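Long-range contact in general Secretion Pathway Protein (Vibrio vulnificus, PDB 4G54), which probably acts in the periplasm as part of the type II secretion system, binding peptidoglycan as a domain of the EpsAB fusion protein: residues W130-R135 and R198-V203. Numbering follows the deposited sequence.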
loop_
_atom_site.group_PDB
_atom_site.type_symbol
_atom_site.label_atom_id
_atom_site.label_comp_id
_atom_site.label_asym_id
_atom_site.label_seq_id
_atom_site.Cartn_x
_atom_site.Cartn_y
_atom_site.Cartn_z
ATOM N N TRP A 130 -0.742 -2.979 -2.201
ATOM C CA TRP A 130 -1.723 -1.849 -2.027
ATOM C C TRP A 130 -2.976 -2.223 -2.770
ATOM O O TRP A 130 -2.957 -2.978 -3.762
ATOM C CB TRP A 130 -1.198 -0.479 -2.609
ATOM C CG TRP A 130 -0.934 -0.447 -4.030
ATOM C CD1 TRP A 130 -1.739 0.152 -4.950
ATOM C CD2 TRP A 130 0.159 -0.977 -4.754
ATOM N NE1 TRP A 130 -1.191 0.083 -6.202
ATOM C CE2 TRP A 130 -0.045 -0.653 -6.114
ATOM C CE3 TRP A 130 1.317 -1.695 -4.403
ATOM C CZ2 TRP A 130 0.852 -0.969 -7.133
ATOM C CZ3 TRP A 130 2.221 -2.058 -5.429
ATOM C CH2 TRP A 130 2.005 -1.670 -6.755
ATOM N N PRO A 131 -4.113 -1.729 -2.280
ATOM C CA PRO A 131 -5.383 -1.968 -3.016
ATOM C C PRO A 131 -5.461 -1.206 -4.340
ATOM O O PRO A 131 -5.158 0.023 -4.420
ATOM C CB PRO A 131 -6.442 -1.418 -2.002
ATOM C CG PRO A 131 -5.714 -0.377 -1.189
ATOM C CD PRO A 131 -4.272 -0.915 -1.084
ATOM N N MET A 132 -5.894 -1.889 -5.386
ATOM C CA MET A 132 -6.022 -1.217 -6.713
ATOM C C MET A 132 -7.277 -1.732 -7.346
ATOM O O MET A 132 -7.238 -2.499 -8.281
ATOM C CB MET A 132 -4.748 -1.464 -7.560
ATOM C CG MET A 132 -4.918 -0.563 -8.809
ATOM S SD MET A 132 -3.281 -0.701 -9.654
ATOM C CE MET A 132 -3.732 0.325 -11.000
ATOM N N PRO A 133 -8.446 -1.252 -6.913
ATOM C CA PRO A 133 -9.713 -1.672 -7.510
ATOM C C PRO A 133 -9.981 -1.164 -8.911
ATOM O O PRO A 133 -10.823 -1.764 -9.607
ATOM C CB PRO A 133 -10.734 -1.089 -6.560
ATOM C CG PRO A 133 -10.119 0.179 -5.978
ATOM C CD PRO A 133 -8.681 -0.398 -5.752
ATOM N N LEU A 134 -9.239 -0.112 -9.338
ATOM C CA LEU A 134 -9.492 0.488 -10.656
ATOM C C LEU A 134 -8.369 0.150 -11.602
ATOM O O LEU A 134 -7.214 0.615 -11.417
ATOM C CB LEU A 134 -9.674 2.013 -10.595
ATOM C CG LEU A 134 -10.686 2.451 -9.552
ATOM C CD1 LEU A 134 -10.861 4.058 -9.628
ATOM C CD2 LEU A 134 -12.074 1.808 -9.928
ATOM N N ARG A 135 -8.649 -0.743 -12.528
ATOM C CA ARG A 135 -7.559 -1.294 -13.356
ATOM C C ARG A 135 -7.856 -1.095 -14.820
ATOM O O ARG A 135 -7.135 -1.676 -15.653
ATOM C CB ARG A 135 -7.458 -2.829 -13.150
ATOM C CG ARG A 135 -7.174 -3.186 -11.667
ATOM C CD ARG A 135 -5.861 -3.691 -11.470
ATOM N NE ARG A 135 -5.679 -4.152 -10.080
ATOM C CZ ARG A 135 -5.023 -5.231 -9.758
ATOM N NH1 ARG A 135 -4.506 -6.003 -10.733
ATOM N NH2 ARG A 135 -4.837 -5.528 -8.433
ATOM N N ARG A 198 -0.863 5.974 -10.146
ATOM C CA ARG A 198 -0.379 6.876 -9.117
ATOM C C ARG A 198 -1.410 7.134 -8.045
ATOM O O ARG A 198 -1.060 7.101 -6.871
ATOM C CB ARG A 198 -0.027 8.172 -9.811
ATOM C CG ARG A 198 0.585 9.311 -8.887
ATOM C CD ARG A 198 1.994 8.895 -8.343
ATOM N NE ARG A 198 2.920 8.870 -9.492
ATOM C CZ ARG A 198 3.440 9.920 -10.142
ATOM N NH1 ARG A 198 4.183 9.763 -11.261
ATOM N NH2 ARG A 198 3.221 11.173 -9.763
ATOM N N LEU A 199 -2.687 7.360 -8.448
ATOM C CA LEU A 199 -3.725 7.678 -7.467
ATOM C C LEU A 199 -3.866 6.541 -6.442
ATOM O O LEU A 199 -3.900 6.778 -5.210
ATOM C CB LEU A 199 -5.068 7.850 -8.219
ATOM C CG LEU A 199 -6.223 8.127 -7.282
ATOM C CD1 LEU A 199 -6.057 9.496 -6.540
ATOM C CD2 LEU A 199 -7.452 8.221 -8.191
ATOM N N GLN A 200 -3.879 5.283 -6.959
ATOM C CA GLN A 200 -4.200 4.200 -6.024
ATOM C C GLN A 200 -2.967 3.733 -5.261
ATOM O O GLN A 200 -3.085 3.160 -4.146
ATOM C CB GLN A 200 -4.792 3.029 -6.832
ATOM C CG GLN A 200 -6.245 3.437 -7.184
ATOM C CD GLN A 200 -6.763 2.431 -8.233
ATOM O OE1 GLN A 200 -7.555 1.567 -7.896
ATOM N NE2 GLN A 200 -6.259 2.488 -9.471
ATOM N N HIS A 201 -1.737 4.002 -5.750
ATOM C CA HIS A 201 -0.599 3.710 -4.889
ATOM C C HIS A 201 -0.517 4.753 -3.765
ATOM O O HIS A 201 -0.048 4.431 -2.669
ATOM C CB HIS A 201 0.663 3.664 -5.774
ATOM C CG HIS A 201 1.894 3.294 -4.997
ATOM N ND1 HIS A 201 2.320 2.007 -4.748
ATOM C CD2 HIS A 201 2.770 4.128 -4.372
ATOM C CE1 HIS A 201 3.424 2.052 -3.998
ATOM N NE2 HIS A 201 3.699 3.319 -3.734
ATOM N N MET A 202 -1.025 5.989 -3.986
ATOM C CA MET A 202 -0.902 7.030 -2.930
ATOM C C MET A 202 -1.974 6.905 -1.869
ATOM O O MET A 202 -1.701 7.127 -0.652
ATOM C CB MET A 202 -1.035 8.410 -3.640
ATOM C CG MET A 202 0.131 8.889 -4.521
ATOM S SD MET A 202 -0.373 10.489 -5.253
ATOM C CE MET A 202 -0.639 11.435 -3.734
ATOM N N VAL A 203 -3.224 6.564 -2.282
ATOM C CA VAL A 203 -4.331 6.592 -1.278
ATOM C C VAL A 203 -5.209 5.369 -1.458
ATOM O O VAL A 203 -5.267 4.761 -2.523
ATOM C CB VAL A 203 -5.254 7.891 -1.386
ATOM C CG1 VAL A 203 -4.467 9.191 -1.006
ATOM C CG2 VAL A 203 -5.845 7.993 -2.749
HETATM O O HOH W 1 -6.440 2.421 -3.647
#
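Gln200 sets its CG beside its own backbone N (chi1 -76°) and runs out extended, which delivers its amide to the backbone of Leu134; His201 has CG anti to its backbone N (chi1 -177°), which puts the ring beside Trp130. The Gln200 amide pairs with both backbone groups of one residue: Leu134 N gives its hydrogen to OE1 of Gln200 at 2.8 Å, and NE2 of Gln200 donates almost straight to Leu134 O at 2.9 Å. Both bonds land on carbonyl lone pairs, fixing which way round the amide sits. Met132 crosses it, CG 3.4 Å from Gln200 NE2, and Pro133 CD lies 3.1 Å from Gln200 OE1. In the T-shaped pair the His201 edge meets the face of Trp130, planes at 80°, with ND1 over the ring centre; His201 CA adds a CH-pi contact to the five-membered ring. A water joins Pro131 O to Val203 O. Gln200 NE2 also bonds Leu196 O, one turn back in helix 193-202. The contact thus docks the end of this helix, which belongs largely to the putative peptidoglycan-binding part, on the chain leaving strand 125-131 of the C39-like sheet, with strand 60-66 beside Trp130 and helix 145-158 against Gln200.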